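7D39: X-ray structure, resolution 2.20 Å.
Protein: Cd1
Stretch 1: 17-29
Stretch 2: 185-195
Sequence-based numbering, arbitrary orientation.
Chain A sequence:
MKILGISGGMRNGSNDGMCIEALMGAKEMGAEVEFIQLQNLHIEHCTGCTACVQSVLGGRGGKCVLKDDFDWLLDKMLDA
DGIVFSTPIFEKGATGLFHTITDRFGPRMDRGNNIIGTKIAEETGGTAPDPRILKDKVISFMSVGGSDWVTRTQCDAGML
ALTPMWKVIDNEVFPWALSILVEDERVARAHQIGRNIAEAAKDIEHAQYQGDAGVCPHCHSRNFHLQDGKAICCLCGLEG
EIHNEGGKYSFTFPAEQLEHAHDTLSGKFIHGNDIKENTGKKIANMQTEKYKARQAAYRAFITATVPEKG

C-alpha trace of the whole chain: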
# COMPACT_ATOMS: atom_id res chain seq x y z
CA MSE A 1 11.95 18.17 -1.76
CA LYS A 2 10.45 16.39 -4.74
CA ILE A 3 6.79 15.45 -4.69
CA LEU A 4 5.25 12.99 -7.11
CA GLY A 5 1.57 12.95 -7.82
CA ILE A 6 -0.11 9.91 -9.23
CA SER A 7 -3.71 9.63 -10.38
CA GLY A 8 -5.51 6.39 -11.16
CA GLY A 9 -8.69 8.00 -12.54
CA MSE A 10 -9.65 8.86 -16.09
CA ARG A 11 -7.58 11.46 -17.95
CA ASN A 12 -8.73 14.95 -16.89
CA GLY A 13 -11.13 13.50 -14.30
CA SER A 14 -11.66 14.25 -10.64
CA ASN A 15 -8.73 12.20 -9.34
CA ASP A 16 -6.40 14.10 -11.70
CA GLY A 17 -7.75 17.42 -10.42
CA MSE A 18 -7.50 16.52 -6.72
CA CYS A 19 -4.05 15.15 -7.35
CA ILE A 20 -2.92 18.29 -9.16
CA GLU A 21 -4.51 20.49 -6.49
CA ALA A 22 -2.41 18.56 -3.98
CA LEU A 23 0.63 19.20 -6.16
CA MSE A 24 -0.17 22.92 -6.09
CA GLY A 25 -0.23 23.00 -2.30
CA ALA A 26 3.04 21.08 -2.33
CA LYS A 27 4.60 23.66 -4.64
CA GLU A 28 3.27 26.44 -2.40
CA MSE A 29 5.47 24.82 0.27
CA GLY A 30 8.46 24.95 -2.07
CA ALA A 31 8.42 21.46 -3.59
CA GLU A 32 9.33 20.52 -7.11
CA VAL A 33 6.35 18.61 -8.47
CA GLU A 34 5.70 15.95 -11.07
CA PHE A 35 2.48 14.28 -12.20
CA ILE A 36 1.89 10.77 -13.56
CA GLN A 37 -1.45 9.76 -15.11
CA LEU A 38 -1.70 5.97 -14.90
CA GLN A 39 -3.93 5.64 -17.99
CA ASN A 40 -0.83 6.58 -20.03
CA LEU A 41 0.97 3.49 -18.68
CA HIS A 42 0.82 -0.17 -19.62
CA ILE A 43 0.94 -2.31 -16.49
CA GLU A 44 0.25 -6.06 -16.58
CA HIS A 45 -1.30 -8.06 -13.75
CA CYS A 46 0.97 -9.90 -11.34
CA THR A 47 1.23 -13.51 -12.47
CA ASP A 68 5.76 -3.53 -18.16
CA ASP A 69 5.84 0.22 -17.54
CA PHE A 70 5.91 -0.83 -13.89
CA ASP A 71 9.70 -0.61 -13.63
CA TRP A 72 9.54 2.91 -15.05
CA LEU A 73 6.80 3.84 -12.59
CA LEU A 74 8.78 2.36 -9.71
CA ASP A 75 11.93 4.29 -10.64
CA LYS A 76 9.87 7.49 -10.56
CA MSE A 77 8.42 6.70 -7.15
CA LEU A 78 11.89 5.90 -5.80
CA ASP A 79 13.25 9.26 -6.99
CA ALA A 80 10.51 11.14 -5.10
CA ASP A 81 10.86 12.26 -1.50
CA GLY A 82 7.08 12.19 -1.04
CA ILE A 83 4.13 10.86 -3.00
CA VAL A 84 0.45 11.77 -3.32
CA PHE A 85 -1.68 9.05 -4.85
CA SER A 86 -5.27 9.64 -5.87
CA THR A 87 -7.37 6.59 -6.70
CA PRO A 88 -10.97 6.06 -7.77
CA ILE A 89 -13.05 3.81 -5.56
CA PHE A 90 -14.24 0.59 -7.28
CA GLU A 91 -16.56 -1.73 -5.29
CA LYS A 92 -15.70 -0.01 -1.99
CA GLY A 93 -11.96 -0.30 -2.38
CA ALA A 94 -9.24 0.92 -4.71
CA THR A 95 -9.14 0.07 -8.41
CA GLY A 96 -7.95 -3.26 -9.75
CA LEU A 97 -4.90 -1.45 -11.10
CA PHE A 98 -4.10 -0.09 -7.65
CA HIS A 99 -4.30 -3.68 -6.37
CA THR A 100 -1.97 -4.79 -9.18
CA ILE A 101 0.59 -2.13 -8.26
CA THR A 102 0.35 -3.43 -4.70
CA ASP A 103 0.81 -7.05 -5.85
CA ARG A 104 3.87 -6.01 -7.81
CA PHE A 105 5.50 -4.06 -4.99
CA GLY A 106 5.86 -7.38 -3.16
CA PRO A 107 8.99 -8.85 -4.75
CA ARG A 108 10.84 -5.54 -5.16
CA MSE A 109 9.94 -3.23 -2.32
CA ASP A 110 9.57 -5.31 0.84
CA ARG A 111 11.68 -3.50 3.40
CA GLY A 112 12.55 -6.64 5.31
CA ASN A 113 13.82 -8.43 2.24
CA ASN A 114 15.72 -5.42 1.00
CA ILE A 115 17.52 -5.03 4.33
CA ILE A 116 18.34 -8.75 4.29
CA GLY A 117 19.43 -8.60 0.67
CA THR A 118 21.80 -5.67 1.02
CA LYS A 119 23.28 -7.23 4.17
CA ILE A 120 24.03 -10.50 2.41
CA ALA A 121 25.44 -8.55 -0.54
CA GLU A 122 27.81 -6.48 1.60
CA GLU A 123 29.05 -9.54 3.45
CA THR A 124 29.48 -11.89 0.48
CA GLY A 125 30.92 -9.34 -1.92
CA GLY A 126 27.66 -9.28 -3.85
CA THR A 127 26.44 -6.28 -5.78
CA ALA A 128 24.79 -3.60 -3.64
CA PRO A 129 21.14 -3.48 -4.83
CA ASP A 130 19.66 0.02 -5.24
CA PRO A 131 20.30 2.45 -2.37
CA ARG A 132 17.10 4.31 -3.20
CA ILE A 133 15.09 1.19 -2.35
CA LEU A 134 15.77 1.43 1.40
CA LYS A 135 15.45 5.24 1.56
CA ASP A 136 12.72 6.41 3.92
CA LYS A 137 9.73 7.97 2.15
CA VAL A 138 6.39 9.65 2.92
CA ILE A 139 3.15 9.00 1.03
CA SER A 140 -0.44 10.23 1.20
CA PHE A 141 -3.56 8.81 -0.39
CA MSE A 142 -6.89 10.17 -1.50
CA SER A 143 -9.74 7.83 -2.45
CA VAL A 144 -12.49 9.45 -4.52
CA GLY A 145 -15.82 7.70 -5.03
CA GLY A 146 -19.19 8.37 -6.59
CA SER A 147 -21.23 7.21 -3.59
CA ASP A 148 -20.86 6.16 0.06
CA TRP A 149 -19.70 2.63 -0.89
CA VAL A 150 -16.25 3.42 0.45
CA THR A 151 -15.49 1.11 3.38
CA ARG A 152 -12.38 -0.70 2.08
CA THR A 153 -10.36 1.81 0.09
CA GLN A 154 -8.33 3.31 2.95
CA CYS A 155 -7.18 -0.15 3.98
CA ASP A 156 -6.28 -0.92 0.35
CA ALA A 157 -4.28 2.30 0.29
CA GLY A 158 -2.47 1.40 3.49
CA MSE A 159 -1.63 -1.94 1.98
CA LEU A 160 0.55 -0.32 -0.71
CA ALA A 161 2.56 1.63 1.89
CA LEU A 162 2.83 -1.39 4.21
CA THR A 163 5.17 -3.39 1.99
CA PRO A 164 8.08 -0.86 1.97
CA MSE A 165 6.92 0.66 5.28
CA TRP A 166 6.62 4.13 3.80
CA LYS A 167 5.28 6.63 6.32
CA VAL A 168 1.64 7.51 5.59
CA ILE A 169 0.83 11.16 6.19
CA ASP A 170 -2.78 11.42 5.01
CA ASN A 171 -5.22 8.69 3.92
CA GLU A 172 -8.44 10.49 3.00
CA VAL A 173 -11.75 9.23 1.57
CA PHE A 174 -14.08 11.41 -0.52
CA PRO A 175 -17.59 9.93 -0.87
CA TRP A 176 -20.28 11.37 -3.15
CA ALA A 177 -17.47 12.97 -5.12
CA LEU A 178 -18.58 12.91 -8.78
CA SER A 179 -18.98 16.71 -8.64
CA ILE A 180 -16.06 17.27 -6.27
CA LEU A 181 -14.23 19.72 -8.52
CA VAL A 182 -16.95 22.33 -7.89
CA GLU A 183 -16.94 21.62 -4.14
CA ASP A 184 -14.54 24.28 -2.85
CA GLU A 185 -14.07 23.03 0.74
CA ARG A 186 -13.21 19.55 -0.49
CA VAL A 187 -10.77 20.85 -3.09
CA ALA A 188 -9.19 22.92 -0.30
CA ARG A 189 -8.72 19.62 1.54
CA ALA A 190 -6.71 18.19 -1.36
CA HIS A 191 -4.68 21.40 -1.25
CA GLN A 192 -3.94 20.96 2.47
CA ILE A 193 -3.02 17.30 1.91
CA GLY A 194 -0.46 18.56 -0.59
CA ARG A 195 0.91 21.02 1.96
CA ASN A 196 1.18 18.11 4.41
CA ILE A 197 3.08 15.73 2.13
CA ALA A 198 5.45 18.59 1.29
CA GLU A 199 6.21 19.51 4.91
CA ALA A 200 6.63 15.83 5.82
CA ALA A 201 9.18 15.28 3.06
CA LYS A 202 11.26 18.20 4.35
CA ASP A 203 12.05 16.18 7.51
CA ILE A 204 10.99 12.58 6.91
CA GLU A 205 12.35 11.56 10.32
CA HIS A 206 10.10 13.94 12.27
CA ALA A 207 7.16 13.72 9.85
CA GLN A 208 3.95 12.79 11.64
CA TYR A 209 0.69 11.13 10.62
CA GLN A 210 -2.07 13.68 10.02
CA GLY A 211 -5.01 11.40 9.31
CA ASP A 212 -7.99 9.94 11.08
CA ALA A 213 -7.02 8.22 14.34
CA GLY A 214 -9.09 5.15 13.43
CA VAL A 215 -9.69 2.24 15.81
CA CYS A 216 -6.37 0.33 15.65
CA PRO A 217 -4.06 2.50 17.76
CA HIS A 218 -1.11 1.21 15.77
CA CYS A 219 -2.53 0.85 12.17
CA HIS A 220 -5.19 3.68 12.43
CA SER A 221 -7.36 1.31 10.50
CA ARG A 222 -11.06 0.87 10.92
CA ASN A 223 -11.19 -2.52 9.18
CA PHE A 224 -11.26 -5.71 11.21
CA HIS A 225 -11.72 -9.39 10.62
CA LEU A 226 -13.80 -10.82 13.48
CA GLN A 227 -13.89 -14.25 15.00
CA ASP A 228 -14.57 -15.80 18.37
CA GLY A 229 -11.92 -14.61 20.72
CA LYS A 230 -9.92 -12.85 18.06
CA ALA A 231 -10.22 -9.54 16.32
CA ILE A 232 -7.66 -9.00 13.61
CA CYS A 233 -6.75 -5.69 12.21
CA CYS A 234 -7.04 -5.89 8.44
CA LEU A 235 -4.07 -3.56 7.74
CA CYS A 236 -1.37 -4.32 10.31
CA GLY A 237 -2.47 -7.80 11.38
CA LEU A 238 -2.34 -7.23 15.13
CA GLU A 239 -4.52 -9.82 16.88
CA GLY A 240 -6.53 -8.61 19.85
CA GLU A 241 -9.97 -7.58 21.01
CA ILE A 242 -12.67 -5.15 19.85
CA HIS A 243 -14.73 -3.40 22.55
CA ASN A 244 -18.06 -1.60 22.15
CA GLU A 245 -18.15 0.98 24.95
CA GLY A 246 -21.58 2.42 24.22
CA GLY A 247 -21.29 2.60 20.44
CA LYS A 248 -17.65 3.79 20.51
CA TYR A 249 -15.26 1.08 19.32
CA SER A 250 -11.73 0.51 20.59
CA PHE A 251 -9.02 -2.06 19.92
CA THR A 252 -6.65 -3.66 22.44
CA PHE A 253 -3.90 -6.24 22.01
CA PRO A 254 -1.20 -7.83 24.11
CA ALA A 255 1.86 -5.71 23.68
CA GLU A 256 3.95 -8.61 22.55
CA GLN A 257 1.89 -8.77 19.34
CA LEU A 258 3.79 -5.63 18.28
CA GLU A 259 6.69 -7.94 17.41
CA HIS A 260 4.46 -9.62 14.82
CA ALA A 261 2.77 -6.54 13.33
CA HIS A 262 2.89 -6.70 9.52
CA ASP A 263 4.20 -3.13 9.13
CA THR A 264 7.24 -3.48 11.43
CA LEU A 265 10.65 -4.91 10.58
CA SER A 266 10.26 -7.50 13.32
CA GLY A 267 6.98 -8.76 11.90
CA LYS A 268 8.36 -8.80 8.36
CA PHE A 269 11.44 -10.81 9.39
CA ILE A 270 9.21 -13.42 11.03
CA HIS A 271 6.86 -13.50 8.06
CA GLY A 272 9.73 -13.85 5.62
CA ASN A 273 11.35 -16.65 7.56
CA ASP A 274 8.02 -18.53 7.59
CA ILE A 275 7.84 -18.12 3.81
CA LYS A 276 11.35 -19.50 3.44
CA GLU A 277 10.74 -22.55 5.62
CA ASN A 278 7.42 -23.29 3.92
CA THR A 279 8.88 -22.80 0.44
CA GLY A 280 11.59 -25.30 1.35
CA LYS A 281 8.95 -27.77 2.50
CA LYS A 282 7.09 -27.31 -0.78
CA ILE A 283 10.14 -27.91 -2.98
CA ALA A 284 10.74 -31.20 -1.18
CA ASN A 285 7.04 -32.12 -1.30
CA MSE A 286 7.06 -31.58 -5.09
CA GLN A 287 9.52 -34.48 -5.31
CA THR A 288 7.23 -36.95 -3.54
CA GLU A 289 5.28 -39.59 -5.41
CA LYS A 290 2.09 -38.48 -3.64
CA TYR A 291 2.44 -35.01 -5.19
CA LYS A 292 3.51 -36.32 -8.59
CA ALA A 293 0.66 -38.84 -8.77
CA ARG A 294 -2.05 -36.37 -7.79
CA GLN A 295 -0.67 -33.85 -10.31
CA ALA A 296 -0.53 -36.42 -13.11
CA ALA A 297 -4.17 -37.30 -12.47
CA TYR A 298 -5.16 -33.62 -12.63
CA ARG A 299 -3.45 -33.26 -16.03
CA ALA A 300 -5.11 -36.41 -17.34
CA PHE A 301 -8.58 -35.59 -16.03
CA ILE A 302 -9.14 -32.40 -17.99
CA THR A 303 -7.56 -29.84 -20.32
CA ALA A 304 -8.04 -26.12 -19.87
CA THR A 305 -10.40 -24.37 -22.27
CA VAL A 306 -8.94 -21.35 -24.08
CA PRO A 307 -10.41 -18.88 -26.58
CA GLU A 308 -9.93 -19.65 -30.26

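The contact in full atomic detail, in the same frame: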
# COMPACT_ATOMS: atom_id res chain seq x y z
N GLY A 17 -7.62 16.08 -10.99
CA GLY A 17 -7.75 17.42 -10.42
C GLY A 17 -7.33 17.48 -8.96
O GLY A 17 -6.53 18.33 -8.57
N MSE A 18 -7.85 16.57 -8.14
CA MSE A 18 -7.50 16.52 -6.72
C MSE A 18 -6.02 16.29 -6.55
O MSE A 18 -5.37 16.87 -5.67
CB MSE A 18 -8.27 15.40 -6.00
CG MSE A 18 -9.76 15.58 -6.06
SE MSE A 18 -10.33 17.03 -4.86
CE MSE A 18 -10.19 16.06 -3.16
N CYS A 19 -5.47 15.41 -7.40
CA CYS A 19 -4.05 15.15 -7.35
C CYS A 19 -3.26 16.42 -7.69
O CYS A 19 -2.32 16.79 -6.99
CB CYS A 19 -3.70 14.01 -8.29
SG CYS A 19 -1.99 13.47 -8.15
N ILE A 20 -3.66 17.10 -8.76
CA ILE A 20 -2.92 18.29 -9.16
C ILE A 20 -3.08 19.39 -8.12
O ILE A 20 -2.13 20.09 -7.78
CB ILE A 20 -3.35 18.72 -10.57
CG1 ILE A 20 -2.82 17.68 -11.58
CG2 ILE A 20 -2.83 20.11 -10.89
CD1 ILE A 20 -3.55 17.69 -12.90
N GLU A 21 -4.29 19.54 -7.58
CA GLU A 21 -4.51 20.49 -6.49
C GLU A 21 -3.60 20.18 -5.31
O GLU A 21 -3.10 21.10 -4.63
CB GLU A 21 -5.97 20.44 -6.07
CG GLU A 21 -6.34 21.40 -4.97
CD GLU A 21 -6.48 22.82 -5.47
OE1 GLU A 21 -6.01 23.73 -4.77
OE2 GLU A 21 -7.06 23.01 -6.56
N ALA A 22 -3.38 18.90 -5.01
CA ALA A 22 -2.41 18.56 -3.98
C ALA A 22 -1.01 18.98 -4.42
O ALA A 22 -0.24 19.51 -3.62
CB ALA A 22 -2.47 17.07 -3.64
N LEU A 23 -0.68 18.77 -5.69
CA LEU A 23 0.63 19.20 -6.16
C LEU A 23 0.81 20.71 -6.02
O LEU A 23 1.90 21.18 -5.68
CB LEU A 23 0.84 18.75 -7.61
CG LEU A 23 1.02 17.24 -7.82
CD1 LEU A 23 1.36 16.94 -9.25
CD2 LEU A 23 2.10 16.67 -6.90
N MSE A 24 -0.25 21.47 -6.24
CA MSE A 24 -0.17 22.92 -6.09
C MSE A 24 0.16 23.33 -4.65
O MSE A 24 1.04 24.15 -4.41
CB MSE A 24 -1.46 23.58 -6.54
CG MSE A 24 -1.55 23.72 -8.04
SE MSE A 24 -3.36 24.14 -8.66
CE MSE A 24 -2.92 24.59 -10.49
N GLY A 25 -0.56 22.76 -3.69
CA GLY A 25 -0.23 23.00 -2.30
C GLY A 25 1.19 22.60 -1.97
O GLY A 25 1.88 23.30 -1.22
N ALA A 26 1.65 21.48 -2.53
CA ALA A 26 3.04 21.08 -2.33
C ALA A 26 4.00 22.11 -2.91
O ALA A 26 5.02 22.43 -2.29
CB ALA A 26 3.29 19.71 -2.95
N LYS A 27 3.70 22.65 -4.09
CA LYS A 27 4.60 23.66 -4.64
C LYS A 27 4.57 24.92 -3.79
O LYS A 27 5.61 25.55 -3.55
CB LYS A 27 4.25 23.99 -6.09
CG LYS A 27 5.26 24.98 -6.71
CD LYS A 27 5.06 25.19 -8.19
CE LYS A 27 6.40 25.30 -8.91
NZ LYS A 27 7.24 26.40 -8.38
N GLU A 28 3.39 25.31 -3.31
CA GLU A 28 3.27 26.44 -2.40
C GLU A 28 4.24 26.32 -1.23
O GLU A 28 4.73 27.32 -0.72
CB GLU A 28 1.83 26.55 -1.89
CG GLU A 28 1.49 27.80 -1.13
CD GLU A 28 0.07 27.77 -0.60
OE1 GLU A 28 -0.46 26.66 -0.38
OE2 GLU A 28 -0.53 28.84 -0.41
N MSE A 29 4.52 25.09 -0.80
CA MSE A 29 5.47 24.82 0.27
C MSE A 29 6.91 24.75 -0.23
O MSE A 29 7.82 24.54 0.55
CB MSE A 29 5.11 23.51 0.97
CG MSE A 29 3.73 23.52 1.59
SE MSE A 29 3.58 24.86 3.01
CE MSE A 29 2.08 25.88 2.33
N GLU A 185 -14.67 23.48 -0.52
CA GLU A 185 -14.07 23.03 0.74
C GLU A 185 -13.37 21.68 0.58
O GLU A 185 -12.40 21.40 1.29
CB GLU A 185 -15.11 22.97 1.85
CG GLU A 185 -16.12 21.83 1.74
CD GLU A 185 -17.16 22.03 0.62
OE1 GLU A 185 -18.13 21.23 0.55
OE2 GLU A 185 -17.00 22.98 -0.19
N ARG A 186 -13.86 20.84 -0.32
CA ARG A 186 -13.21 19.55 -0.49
C ARG A 186 -11.98 19.66 -1.36
O ARG A 186 -11.01 18.91 -1.16
CB ARG A 186 -14.21 18.56 -1.07
CG ARG A 186 -15.47 18.50 -0.27
CD ARG A 186 -15.80 17.06 0.02
NE ARG A 186 -16.65 16.55 -1.04
CZ ARG A 186 -17.01 15.29 -1.18
NH1 ARG A 186 -16.58 14.36 -0.32
NH2 ARG A 186 -17.80 14.97 -2.19
N VAL A 187 -11.97 20.59 -2.31
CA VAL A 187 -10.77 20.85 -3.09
C VAL A 187 -9.70 21.46 -2.18
O VAL A 187 -8.52 21.11 -2.27
CB VAL A 187 -11.10 21.77 -4.28
CG1 VAL A 187 -9.83 22.16 -5.05
CG2 VAL A 187 -12.07 21.08 -5.21
N ALA A 188 -10.11 22.35 -1.28
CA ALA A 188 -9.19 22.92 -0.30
C ALA A 188 -8.57 21.83 0.56
O ALA A 188 -7.42 21.96 0.99
CB ALA A 188 -9.92 23.96 0.57
N ARG A 189 -9.29 20.72 0.76
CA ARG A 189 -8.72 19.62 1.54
C ARG A 189 -7.63 18.89 0.76
O ARG A 189 -6.61 18.50 1.34
CB ARG A 189 -9.83 18.65 1.95
CG ARG A 189 -9.34 17.43 2.71
CD ARG A 189 -8.95 17.76 4.16
NE ARG A 189 -8.53 16.55 4.87
CZ ARG A 189 -7.41 16.44 5.57
NH1 ARG A 189 -6.59 17.47 5.71
NH2 ARG A 189 -7.12 15.28 6.16
N ALA A 190 -7.81 18.70 -0.54
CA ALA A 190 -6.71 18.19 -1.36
C ALA A 190 -5.52 19.12 -1.30
O ALA A 190 -4.37 18.67 -1.20
CB ALA A 190 -7.16 18.00 -2.81
N HIS A 191 -5.76 20.43 -1.36
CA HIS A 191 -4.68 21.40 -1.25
C HIS A 191 -3.91 21.24 0.06
O HIS A 191 -2.68 21.23 0.07
CB HIS A 191 -5.25 22.82 -1.37
CG HIS A 191 -4.19 23.87 -1.46
ND1 HIS A 191 -3.68 24.31 -2.66
CD2 HIS A 191 -3.54 24.57 -0.49
CE1 HIS A 191 -2.76 25.23 -2.43
NE2 HIS A 191 -2.66 25.41 -1.13
N GLN A 192 -4.62 21.14 1.19
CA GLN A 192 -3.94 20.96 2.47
C GLN A 192 -3.16 19.65 2.51
O GLN A 192 -2.03 19.61 3.02
CB GLN A 192 -4.94 21.00 3.62
CG GLN A 192 -4.28 21.06 4.97
CD GLN A 192 -3.56 22.38 5.20
OE1 GLN A 192 -4.10 23.45 4.92
NE2 GLN A 192 -2.32 22.31 5.69
N ILE A 193 -3.73 18.58 1.97
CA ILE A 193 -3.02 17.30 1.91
C ILE A 193 -1.70 17.47 1.17
O ILE A 193 -0.67 16.89 1.54
CB ILE A 193 -3.92 16.22 1.28
CG1 ILE A 193 -5.00 15.83 2.29
CG2 ILE A 193 -3.12 14.99 0.82
CD1 ILE A 193 -5.92 14.73 1.83
N GLY A 194 -1.69 18.30 0.13
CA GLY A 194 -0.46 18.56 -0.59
C GLY A 194 0.54 19.38 0.21
O GLY A 194 1.75 19.16 0.12
N ARG A 195 0.04 20.34 1.00
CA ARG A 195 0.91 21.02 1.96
C ARG A 195 1.52 20.01 2.94
O ARG A 195 2.72 20.05 3.22
CB ARG A 195 0.15 22.11 2.73
CG ARG A 195 -0.13 23.41 1.96
CD ARG A 195 -1.09 24.29 2.77
NE ARG A 195 -1.18 25.66 2.27
CZ ARG A 195 -2.21 26.48 2.52
NH1 ARG A 195 -3.24 26.06 3.24
NH2 ARG A 195 -2.20 27.72 2.03

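Two helical segments, 17-28 and 185-195, pack at an angle of 47° between their N-to-C directions, and their axes come within 6.4 Å. So close an approach needs small residues at the crossing, and the sequence supplies them: Ala 22, Gly 25 and Ala 26 on one helix, Ala 190 and Gly 194 on the other. The CA atoms of Ala 22 and Gly 194 lie only 3.9 Å apart. Gly 194 CA sits 3.2 Å from Ala 22 O in a CA-H...O contact, and a second such contact joins Ala 22 CA to Ala 190 O at 3.4 Å. Glycine is well suited here, since a CB built at Gly 194 would fall 1.8 Å from Ala 22 O, and one at Gly 25 would fall 2.3 Å from His 191 O; both would clash.

Around this tight crossing, two polar side chains of the second helix, Arg 195 and His 191, have the largest areas covered by the other stretch. His 191 is a knob set among Glu 21, Met 24, Gly 25 and Glu 28. The flat ring lies against the backbone of Gly 25: Gly 25 CA is over one face, 3.6 Å from the centroid of the His 191 ring, in a CH-pi contact. The two ring nitrogens reach carboxylates near the ring plane. His 191 ND1 donates to Glu 21 OE1 at 3.2 Å, and His 191 NE2 donates to Glu 28 OE1 at 2.6 Å with a straighter hydrogen bond. Imidazole thus links glutamates nearly two helical turns apart.

Arg 195, one turn after His 191, shares the second of these partners. Arg 195 NE lies 2.9 Å from Glu 28 OE1 in a salt bridge, although the hydrogen bond along that line is weak; the better-directed bond runs from Arg 195 NH2 to Glu 28 OE2 at 3.2 Å. The long arginine chain also passes beside Met 29, a selenomethionine; Met 29 CE is 3.3 Å from Arg 195 NE. Within its own helix, Arg 195 NH1 donates to Gln 192 OE1 at 3.2 Å, which helps to hold the guanidinium in place.

Glu 21 is covered almost as fully as these two, with its CA-to-CB bond pointing toward the other helix. Besides accepting from His 191, it makes a packing contact in which Glu 21 CG lies 4.1 Å from Ala 190 CB. Near the start of the contact, selenomethionine Met 18 bends its flexible chain through three m rotamers, bringing Met 18 CE within 3.6 Å of Ala 190 CB and Met 18 SE within 4.4 Å of Val 187 CG2, so that the flexible apolar chain covers two small apolar side chains.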